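Local coordinates for protein putative hexose oxidase (Nonomuraea sp. ATCC 39727, PDB 5AWV) that carries a covalently bound FAD and probably oxidises a sugar unit of the glycopeptide antibiotic teicoplanin, which it holds in the complex, at residues 169-174 with 314-319; 57-62 with 80-85; 430-435 with 439-444. One frame throughout, in Å; residues are numbered along the deposited sequence.

Contact 1: residues 169-174 with 314-319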
loop_
_atom_site.group_PDB
_atom_site.type_symbol
_atom_site.label_atom_id
_atom_site.label_comp_id
_atom_site.label_asym_id
_atom_site.label_seq_id
_atom_site.Cartn_x
_atom_site.Cartn_y
_atom_site.Cartn_z
ATOM N N SER A 169 -6.016 -3.984 -11.699
ATOM C CA SER A 169 -7.276 -4.167 -10.947
ATOM C C SER A 169 -8.538 -4.235 -11.843
ATOM O O SER A 169 -9.514 -4.962 -11.504
ATOM C CB SER A 169 -7.407 -3.178 -9.790
ATOM O OG SER A 169 -6.378 -3.441 -8.906
ATOM N N ARG A 170 -8.557 -3.531 -12.978
ATOM C CA ARG A 170 -9.683 -3.661 -13.885
ATOM C C ARG A 170 -9.814 -5.069 -14.474
ATOM O O ARG A 170 -10.933 -5.534 -14.717
ATOM C CB ARG A 170 -9.675 -2.576 -14.983
ATOM C CG ARG A 170 -10.059 -1.191 -14.425
ATOM C CD ARG A 170 -9.606 -0.068 -15.367
ATOM N NE ARG A 170 -10.160 -0.196 -16.725
ATOM C CZ ARG A 170 -11.352 0.244 -17.120
ATOM N NH1 ARG A 170 -12.155 0.869 -16.261
ATOM N NH2 ARG A 170 -11.694 0.178 -18.415
ATOM N N GLN A 171 -8.676 -5.746 -14.617
ATOM C CA GLN A 171 -8.640 -7.092 -15.174
ATOM C C GLN A 171 -8.832 -8.100 -14.072
ATOM O O GLN A 171 -9.473 -9.087 -14.279
ATOM C CB GLN A 171 -7.299 -7.296 -15.908
ATOM C CG GLN A 171 -7.157 -8.605 -16.657
ATOM C CD GLN A 171 -5.956 -8.610 -17.654
ATOM O OE1 GLN A 171 -5.068 -7.723 -17.653
ATOM N NE2 GLN A 171 -5.915 -9.606 -18.466
ATOM N N PHE A 172 -8.272 -7.837 -12.873
ATOM C CA PHE A 172 -8.231 -8.872 -11.842
ATOM C C PHE A 172 -8.889 -8.579 -10.493
ATOM O O PHE A 172 -8.947 -9.504 -9.652
ATOM C CB PHE A 172 -6.803 -9.292 -11.591
ATOM C CG PHE A 172 -6.167 -10.029 -12.742
ATOM C CD1 PHE A 172 -6.734 -11.212 -13.238
ATOM C CD2 PHE A 172 -5.039 -9.562 -13.322
ATOM C CE1 PHE A 172 -6.113 -11.915 -14.317
ATOM C CE2 PHE A 172 -4.430 -10.228 -14.413
ATOM C CZ PHE A 172 -4.991 -11.430 -14.904
ATOM N N GLY A 173 -9.355 -7.353 -10.243
ATOM C CA GLY A 173 -9.830 -6.925 -8.947
ATOM C C GLY A 173 -8.792 -6.339 -8.008
ATOM O O GLY A 173 -7.632 -6.029 -8.392
ATOM N N SER A 174 -9.215 -6.114 -6.776
ATOM C CA SER A 174 -8.321 -5.642 -5.685
ATOM C C SER A 174 -7.477 -6.791 -5.199
ATOM O O SER A 174 -7.887 -7.985 -5.343
ATOM C CB SER A 174 -9.133 -5.101 -4.544
ATOM O OG SER A 174 -8.341 -4.788 -3.425
ATOM N N GLN A 314 -1.920 1.917 -20.441
ATOM C CA GLN A 314 -1.421 0.615 -20.820
ATOM C C GLN A 314 -2.500 -0.343 -21.101
ATOM O O GLN A 314 -3.590 -0.290 -20.479
ATOM C CB GLN A 314 -0.500 0.103 -19.714
ATOM C CG GLN A 314 -1.146 -0.058 -18.403
ATOM C CD GLN A 314 -0.175 -0.617 -17.297
ATOM O OE1 GLN A 314 -0.358 -1.710 -16.802
ATOM N NE2 GLN A 314 0.800 0.134 -16.964
ATOM N N VAL A 315 -2.234 -1.269 -21.998
ATOM C CA VAL A 315 -3.187 -2.310 -22.314
ATOM C C VAL A 315 -2.466 -3.625 -22.398
ATOM O O VAL A 315 -1.340 -3.682 -22.892
ATOM C CB VAL A 315 -3.835 -2.027 -23.691
ATOM C CG1 VAL A 315 -4.955 -2.992 -24.034
ATOM C CG2 VAL A 315 -4.406 -0.636 -23.643
ATOM N N ASP A 316 -3.108 -4.663 -21.876
ATOM C CA ASP A 316 -2.688 -6.044 -22.060
ATOM C C ASP A 316 -2.575 -6.324 -23.549
ATOM O O ASP A 316 -3.580 -6.305 -24.256
ATOM C CB ASP A 316 -3.750 -6.956 -21.427
ATOM C CG ASP A 316 -3.420 -8.434 -21.540
ATOM O OD1 ASP A 316 -2.449 -8.828 -22.237
ATOM O OD2 ASP A 316 -4.083 -9.172 -20.813
ATOM N N ALA A 317 -1.362 -6.575 -24.000
ATOM C CA ALA A 317 -1.031 -6.849 -25.371
ATOM C C ALA A 317 -1.207 -8.300 -25.851
ATOM O O ALA A 317 -0.843 -8.591 -26.961
ATOM C CB ALA A 317 0.382 -6.382 -25.643
ATOM N N THR A 318 -1.795 -9.179 -25.054
ATOM C CA THR A 318 -1.996 -10.568 -25.393
ATOM C C THR A 318 -2.957 -10.741 -26.607
ATOM O O THR A 318 -2.650 -11.500 -27.523
ATOM C CB THR A 318 -2.673 -11.288 -24.230
ATOM O OG1 THR A 318 -1.869 -11.163 -23.088
ATOM C CG2 THR A 318 -2.982 -12.820 -24.517
ATOM N N ARG A 319 -4.112 -10.067 -26.580
ATOM C CA ARG A 319 -5.116 -10.245 -27.650
ATOM C C ARG A 319 -4.835 -9.295 -28.833
ATOM O O ARG A 319 -4.223 -8.210 -28.679
ATOM C CB ARG A 319 -6.551 -10.128 -27.111
ATOM C CG ARG A 319 -6.890 -11.184 -26.038
ATOM C CD ARG A 319 -8.221 -10.981 -25.329
ATOM N NE ARG A 319 -9.280 -11.852 -25.879
ATOM C CZ ARG A 319 -10.167 -11.515 -26.820
ATOM N NH1 ARG A 319 -10.182 -10.278 -27.364
ATOM N NH2 ARG A 319 -11.062 -12.430 -27.226
#
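A single polar bridge joins Gln-171 to Asp-316. NE2 of Gln-171 donates to OD2 of Asp-316 over 3.0 Å, with an angle of 155° at the hydrogen. The oxygen is met almost in line with its C-O bond and stands slightly off the amide plane. The two side chains cross at about a right angle, their amide and carboxylate planes turned 38° apart. Gln-171 reaches this far because CG lies opposite the backbone N (chi1 -174°) and the chain beyond stays extended. Its CG also rests over the centre of one face of the Phe-172 ring, 3.8 Å above the plane. The other oxygen serves an Asx turn: OD1 of Asp-316 accepts the backbone N of Thr-318 at 2.9 Å, from above the carboxylate plane. OG1 of Thr-318 gives OD1 of Asp-316 a second bond of 2.6 Å, on the syn side. The carboxylate is thus fixed where strand 309-316 runs out into its loop, and short helix 169-172 is tied to the end of that strand. Next to Gln-171 in the helix, the guanidinium of Arg-170 reaches the carbonyls of Asn-281, Tyr-288 and Tyr-403, while Arg-319 forms a salt bridge with Glu-201 of the second subunit.

Contact 2: residues 57-62 with 80-85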
loop_
_atom_site.group_PDB
_atom_site.type_symbol
_atom_site.label_atom_id
_atom_site.label_comp_id
_atom_site.label_asym_id
_atom_site.label_seq_id
_atom_site.Cartn_x
_atom_site.Cartn_y
_atom_site.Cartn_z
ATOM N N GLU A 57 9.521 10.385 17.728
ATOM C CA GLU A 57 10.705 10.164 18.553
ATOM C C GLU A 57 10.357 8.992 19.493
ATOM O O GLU A 57 10.056 9.188 20.645
ATOM C CB GLU A 57 11.046 11.482 19.328
ATOM C CG GLU A 57 12.373 11.472 20.086
ATOM C CD GLU A 57 13.587 11.315 19.148
ATOM O OE1 GLU A 57 13.512 11.892 18.022
ATOM O OE2 GLU A 57 14.579 10.611 19.536
ATOM N N PRO A 58 10.331 7.770 18.967
ATOM C CA PRO A 58 9.933 6.698 19.835
ATOM C C PRO A 58 10.994 6.363 20.908
ATOM O O PRO A 58 12.187 6.562 20.679
ATOM C CB PRO A 58 9.751 5.505 18.866
ATOM C CG PRO A 58 10.549 5.876 17.681
ATOM C CD PRO A 58 10.535 7.330 17.566
ATOM N N ASP A 59 10.539 5.780 22.007
ATOM C CA ASP A 59 11.457 5.235 23.025
ATOM C C ASP A 59 12.369 4.167 22.434
ATOM O O ASP A 59 13.569 4.112 22.737
ATOM C CB ASP A 59 10.679 4.641 24.204
ATOM C CG ASP A 59 9.893 5.704 25.003
ATOM O OD1 ASP A 59 10.128 6.940 24.873
ATOM O OD2 ASP A 59 9.033 5.301 25.759
ATOM N N TYR A 60 11.788 3.272 21.620
ATOM C CA TYR A 60 12.624 2.332 20.908
ATOM C C TYR A 60 11.908 1.905 19.669
ATOM O O TYR A 60 10.676 2.101 19.579
ATOM C CB TYR A 60 13.014 1.082 21.752
ATOM C CG TYR A 60 11.935 0.285 22.409
ATOM C CD1 TYR A 60 11.396 0.659 23.680
ATOM C CD2 TYR A 60 11.462 -0.901 21.824
ATOM C CE1 TYR A 60 10.389 -0.116 24.280
ATOM C CE2 TYR A 60 10.476 -1.612 22.403
ATOM C CZ TYR A 60 9.930 -1.231 23.641
ATOM O OH TYR A 60 8.886 -2.040 24.158
ATOM N N ILE A 61 12.652 1.305 18.748
ATOM C CA ILE A 61 12.069 0.595 17.607
ATOM C C ILE A 61 12.419 -0.913 17.727
ATOM O O ILE A 61 13.564 -1.286 17.860
ATOM C CB ILE A 61 12.588 1.248 16.299
ATOM C CG1 ILE A 61 12.205 2.710 16.310
ATOM C CG2 ILE A 61 12.011 0.575 15.052
ATOM C CD1 ILE A 61 12.845 3.608 15.294
ATOM N N HIS A 62 11.415 -1.768 17.690
ATOM C CA HIS A 62 11.565 -3.180 17.893
ATOM C C HIS A 62 11.529 -3.903 16.562
ATOM O O HIS A 62 10.452 -3.994 15.878
ATOM C CB HIS A 62 10.418 -3.606 18.813
ATOM C CG HIS A 62 10.732 -4.719 19.739
ATOM N ND1 HIS A 62 9.988 -4.965 20.876
ATOM C CD2 HIS A 62 11.658 -5.704 19.671
ATOM C CE1 HIS A 62 10.467 -6.035 21.480
ATOM N NE2 HIS A 62 11.471 -6.508 20.763
ATOM N N THR A 80 3.901 -2.214 29.658
ATOM C CA THR A 80 4.416 -0.865 29.987
ATOM C C THR A 80 3.455 0.270 29.674
ATOM O O THR A 80 3.743 1.448 29.967
ATOM C CB THR A 80 5.733 -0.544 29.233
ATOM O OG1 THR A 80 5.543 -0.724 27.802
ATOM C CG2 THR A 80 6.821 -1.438 29.682
ATOM N N GLY A 81 2.306 -0.048 29.069
ATOM C CA GLY A 81 1.390 0.987 28.608
ATOM C C GLY A 81 2.034 1.983 27.639
ATOM O O GLY A 81 1.755 3.184 27.712
ATOM N N LYS A 82 2.876 1.489 26.734
ATOM C CA LYS A 82 3.507 2.358 25.726
ATOM C C LYS A 82 2.665 2.349 24.397
ATOM O O LYS A 82 2.222 1.293 23.931
ATOM C CB LYS A 82 4.963 1.954 25.507
ATOM C CG LYS A 82 5.905 2.540 26.566
ATOM C CD LYS A 82 7.358 2.183 26.211
ATOM C CE LYS A 82 8.337 2.404 27.371
ATOM N NZ LYS A 82 8.249 3.809 27.832
ATOM N N ARG A 83 2.372 3.518 23.861
ATOM C CA ARG A 83 1.603 3.620 22.621
ATOM C C ARG A 83 2.423 3.039 21.420
ATOM O O ARG A 83 3.580 3.371 21.232
ATOM C CB ARG A 83 1.301 5.021 22.304
ATOM C CG ARG A 83 0.552 5.116 21.019
ATOM C CD ARG A 83 -0.249 6.371 21.023
ATOM N NE ARG A 83 -0.742 6.627 19.699
ATOM C CZ ARG A 83 -1.487 7.662 19.369
ATOM N NH1 ARG A 83 -1.835 8.591 20.291
ATOM N NH2 ARG A 83 -1.852 7.777 18.103
ATOM N N VAL A 84 1.839 2.097 20.714
ATOM C CA VAL A 84 2.596 1.332 19.717
ATOM C C VAL A 84 2.066 1.644 18.304
ATOM O O VAL A 84 0.871 1.913 18.152
ATOM C CB VAL A 84 2.526 -0.171 20.015
ATOM C CG1 VAL A 84 1.148 -0.765 19.853
ATOM C CG2 VAL A 84 3.544 -0.972 19.217
ATOM N N ALA A 85 2.941 1.536 17.291
ATOM C CA ALA A 85 2.511 1.520 15.895
ATOM C C ALA A 85 3.430 0.547 15.119
ATOM O O ALA A 85 4.609 0.423 15.452
ATOM C CB ALA A 85 2.585 2.908 15.327
HETATM O O HOH W 1 7.843 -1.076 26.471
#
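The Tyr-60 ring meets Lys-82 and a water in different ways. At its edge, in the ring plane, a water sits 2.7 Å from OH of Tyr-60. The aliphatic part of Lys-82 comes up obliquely, its CD lying 4.3 Å from CE1 of Tyr-60. The ring also makes a cation-pi contact with Lys-34, and its side chain packs on Val-104 of the neighbouring strand and on Glu-76 of helix 67-80. The other flat group is the carboxylate of Asp-59, where OD2 receives NZ of Lys-82 at 2.7 Å, nearly head-on to the C-O bond, in a salt bridge. The side chains of Asp-59 and Lys-82 cross at about a right angle. Lys-82 runs out almost straight past the tyrosine and turns only at its last torsion (chi4 -56°), which brings NZ round to the carboxylate and leaves CE 3.4 Å from OD2 of Asp-59.

These residues stand at the start of strand 60-63 and just ahead of strand 84-87. The strands are parallel and joined through helix 67-80 in a beta-alpha-beta crossover, with strand 104-107 lying between them in the sheet of the FAD-binding domain. Gly-81 ends the helix in a Schellman motif, and Lys-82 follows directly. The water that touches Tyr-60 also donates to OG1 of Thr-80 at 2.7 Å. That hydroxyl is itself bonded to the carbonyl of Glu-76, one turn back.

The chemistry therefore divides between two links. One is a short ionic bond between two partly exposed side chains, consistent with both groups being charged. The other is a neutral, water-mediated bridge by which a buried phenol meets the end of the helix, and the methylenes of Lys-82 pass beside the ring on their way to the carboxylate.

Contact 3: residues 430-435 with 439-444. With T55 (8-methylnonanoic acid), chain Z.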
loop_
_atom_site.group_PDB
_atom_site.type_symbol
_atom_site.label_atom_id
_atom_site.label_comp_id
_atom_site.label_asym_id
_atom_site.label_seq_id
_atom_site.Cartn_x
_atom_site.Cartn_y
_atom_site.Cartn_z
ATOM N N THR A 430 -0.782 17.766 -3.300
ATOM C CA THR A 430 0.237 18.845 -3.333
ATOM C C THR A 430 1.448 18.380 -2.574
ATOM O O THR A 430 1.366 17.577 -1.644
ATOM C CB THR A 430 -0.378 20.177 -2.749
ATOM O OG1 THR A 430 0.562 21.272 -2.897
ATOM C CG2 THR A 430 -0.704 20.048 -1.251
ATOM N N GLY A 431 2.613 18.875 -2.979
ATOM C CA GLY A 431 3.900 18.549 -2.375
ATOM C C GLY A 431 4.763 19.835 -2.291
ATOM O O GLY A 431 4.591 20.763 -3.098
ATOM N N TRP A 432 5.617 19.907 -1.281
ATOM C CA TRP A 432 6.421 21.121 -1.087
ATOM C C TRP A 432 7.828 20.759 -0.655
ATOM O O TRP A 432 8.042 19.764 0.054
ATOM C CB TRP A 432 5.697 22.070 -0.138
ATOM C CG TRP A 432 5.410 21.496 1.174
ATOM C CD1 TRP A 432 6.211 21.554 2.290
ATOM C CD2 TRP A 432 4.266 20.724 1.544
ATOM N NE1 TRP A 432 5.634 20.854 3.307
ATOM C CE2 TRP A 432 4.438 20.342 2.880
ATOM C CE3 TRP A 432 3.121 20.291 0.867
ATOM C CZ2 TRP A 432 3.486 19.619 3.560
ATOM C CZ3 TRP A 432 2.239 19.526 1.518
ATOM C CH2 TRP A 432 2.406 19.187 2.853
ATOM N N ALA A 433 8.799 21.536 -1.152
ATOM C CA ALA A 433 10.240 21.238 -0.908
ATOM C C ALA A 433 10.692 21.812 0.431
ATOM O O ALA A 433 11.495 21.208 1.101
ATOM C CB ALA A 433 11.100 21.792 -2.037
ATOM N N ASN A 434 10.145 22.952 0.835
ATOM C CA ASN A 434 10.525 23.594 2.058
ATOM C C ASN A 434 9.485 23.590 3.181
ATOM O O ASN A 434 8.428 24.189 3.056
ATOM C CB ASN A 434 10.857 25.059 1.750
ATOM C CG ASN A 434 11.659 25.681 2.842
ATOM O OD1 ASN A 434 11.204 25.798 4.005
ATOM N ND2 ASN A 434 12.895 26.013 2.514
ATOM N N PRO A 435 9.824 23.053 4.344
ATOM C CA PRO A 435 8.850 23.017 5.457
ATOM C C PRO A 435 8.163 24.328 5.851
ATOM O O PRO A 435 6.993 24.345 6.321
ATOM C CB PRO A 435 9.694 22.496 6.612
ATOM C CG PRO A 435 10.623 21.584 5.916
ATOM C CD PRO A 435 11.054 22.346 4.691
ATOM N N ALA A 439 1.994 25.507 5.123
ATOM C CA ALA A 439 0.663 26.019 5.365
ATOM C C ALA A 439 0.012 26.508 4.073
ATOM O O ALA A 439 -1.186 26.314 3.862
ATOM C CB ALA A 439 0.674 27.146 6.422
ATOM N N LYS A 440 0.806 27.104 3.199
ATOM C CA LYS A 440 0.299 27.639 1.918
ATOM C C LYS A 440 -0.173 26.470 0.955
ATOM O O LYS A 440 -1.199 26.591 0.255
ATOM C CB LYS A 440 1.404 28.443 1.266
ATOM C CG LYS A 440 0.996 29.193 0.045
ATOM C CD LYS A 440 2.227 29.879 -0.556
ATOM C CE LYS A 440 1.890 30.595 -1.866
ATOM N NZ LYS A 440 0.953 31.756 -1.746
ATOM N N HIS A 441 0.572 25.375 0.960
ATOM C CA HIS A 441 0.191 24.187 0.171
ATOM C C HIS A 441 -1.032 23.457 0.747
ATOM O O HIS A 441 -1.913 23.085 0.005
ATOM C CB HIS A 441 1.307 23.235 0.049
ATOM C CG HIS A 441 2.456 23.738 -0.741
ATOM N ND1 HIS A 441 3.254 24.780 -0.306
ATOM C CD2 HIS A 441 2.945 23.357 -1.943
ATOM C CE1 HIS A 441 4.187 25.016 -1.210
ATOM N NE2 HIS A 441 4.024 24.173 -2.210
ATOM N N LEU A 442 -1.099 23.275 2.065
ATOM C CA LEU A 442 -2.280 22.743 2.689
ATOM C C LEU A 442 -3.477 23.575 2.336
ATOM O O LEU A 442 -4.536 23.051 2.044
ATOM C CB LEU A 442 -2.133 22.646 4.205
ATOM C CG LEU A 442 -1.065 21.634 4.721
ATOM C CD1 LEU A 442 -1.108 21.500 6.235
ATOM C CD2 LEU A 442 -1.187 20.243 4.122
ATOM N N THR A 443 -3.332 24.888 2.399
ATOM C CA THR A 443 -4.430 25.768 2.069
ATOM C C THR A 443 -4.987 25.547 0.665
ATOM O O THR A 443 -6.196 25.494 0.475
ATOM C CB THR A 443 -4.014 27.261 2.279
ATOM O OG1 THR A 443 -3.802 27.475 3.692
ATOM C CG2 THR A 443 -5.102 28.181 1.798
ATOM N N TRP A 444 -4.075 25.451 -0.276
ATOM C CA TRP A 444 -4.392 25.297 -1.687
ATOM C C TRP A 444 -5.135 23.965 -1.943
ATOM O O TRP A 444 -6.165 23.916 -2.550
ATOM C CB TRP A 444 -3.093 25.396 -2.474
ATOM C CG TRP A 444 -3.386 25.238 -3.929
ATOM C CD1 TRP A 444 -3.862 26.191 -4.761
ATOM C CD2 TRP A 444 -3.360 23.999 -4.695
ATOM N NE1 TRP A 444 -4.099 25.662 -6.030
ATOM C CE2 TRP A 444 -3.773 24.327 -6.030
ATOM C CE3 TRP A 444 -2.958 22.680 -4.408
ATOM C CZ2 TRP A 444 -3.902 23.351 -7.060
ATOM C CZ3 TRP A 444 -3.025 21.706 -5.450
ATOM C CH2 TRP A 444 -3.507 22.057 -6.758
HETATM C CAD T55 Z . 6.829 19.835 -4.873
HETATM C CAE T55 Z . 7.948 18.836 -4.721
HETATM C CAG T55 Z . 7.585 17.516 -5.401
HETATM C CAH T55 Z . 6.428 16.844 -4.654
HETATM C CAI T55 Z . 5.900 15.640 -5.425
HETATM C CAJ T55 Z . 4.760 14.964 -4.657
HETATM C CAK T55 Z . 4.603 13.561 -5.194
HETATM C CAL T55 Z . 3.632 12.718 -4.350
HETATM C CAF T55 Z . 9.192 19.431 -5.344
HETATM C C T55 Z . 3.440 11.367 -5.055
HETATM O O T55 Z . 4.053 11.060 -6.101
#
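Strand 424-432 ends the chain's run through a seven-stranded antiparallel sheet and turns back into helix 438-452, so that Trp-432 and Thr-430 pack on His-441. The axes of segments 430-432 and 439-444 run antiparallel, 8.4 Å apart. CB of Trp-432 sits over the imidazole face of His-441 in a CH-pi contact, 3.4 Å from the ring centroid. The indole runs back past the imidazole towards CB of His-441, its five-membered ring inclined at 46°. OG1 of Thr-430, bonded to the carbonyl of Tyr-395, approaches the imidazole at the edge instead, in plane, 3.3 Å from CD2 of His-441. With its CG between backbone N and carbonyl carbon (chi1 58°), Trp-432 also brings CH2 to 4.0 Å from CD2 of Leu-442. This return backs the acyl pocket: on the strand's other side, O of Gly-431 makes a tight 3.0 Å contact with CAD of the 8-methylnonanoic acid. ND1 of the imidazole is bonded to the carbonyl of Asn-437 and NE2 to the backbone N of Asp-394, consistent with a proton on ND1. CB of Thr-430 lies 4.0 Å from CE3 of Trp-444, whose NE1 bonds to the carbonyl of Asn-386.

Contacts 1 and 3 share the seven-stranded antiparallel sheet, the first at the end of strand 309-316 and the other at the end of strand 424-432, yet their nearest atoms are about 22 Å apart. Contact 2 belongs to the smaller mixed sheet of the FAD-binding domain; its centre lies 42 Å from that of contact 1, across the chain's centre, and 30 Å from that of contact 3. The first two stand back from the named FAD-binding residues nearest them: the side chain of Gln-171 is about 11 Å from that of Tyr-165, the side chain of Tyr-60 about 12 Å from that of Val-86. Contact 3 lines the pocket of the 8-methylnonanoic acid through Gly-431 and Trp-432.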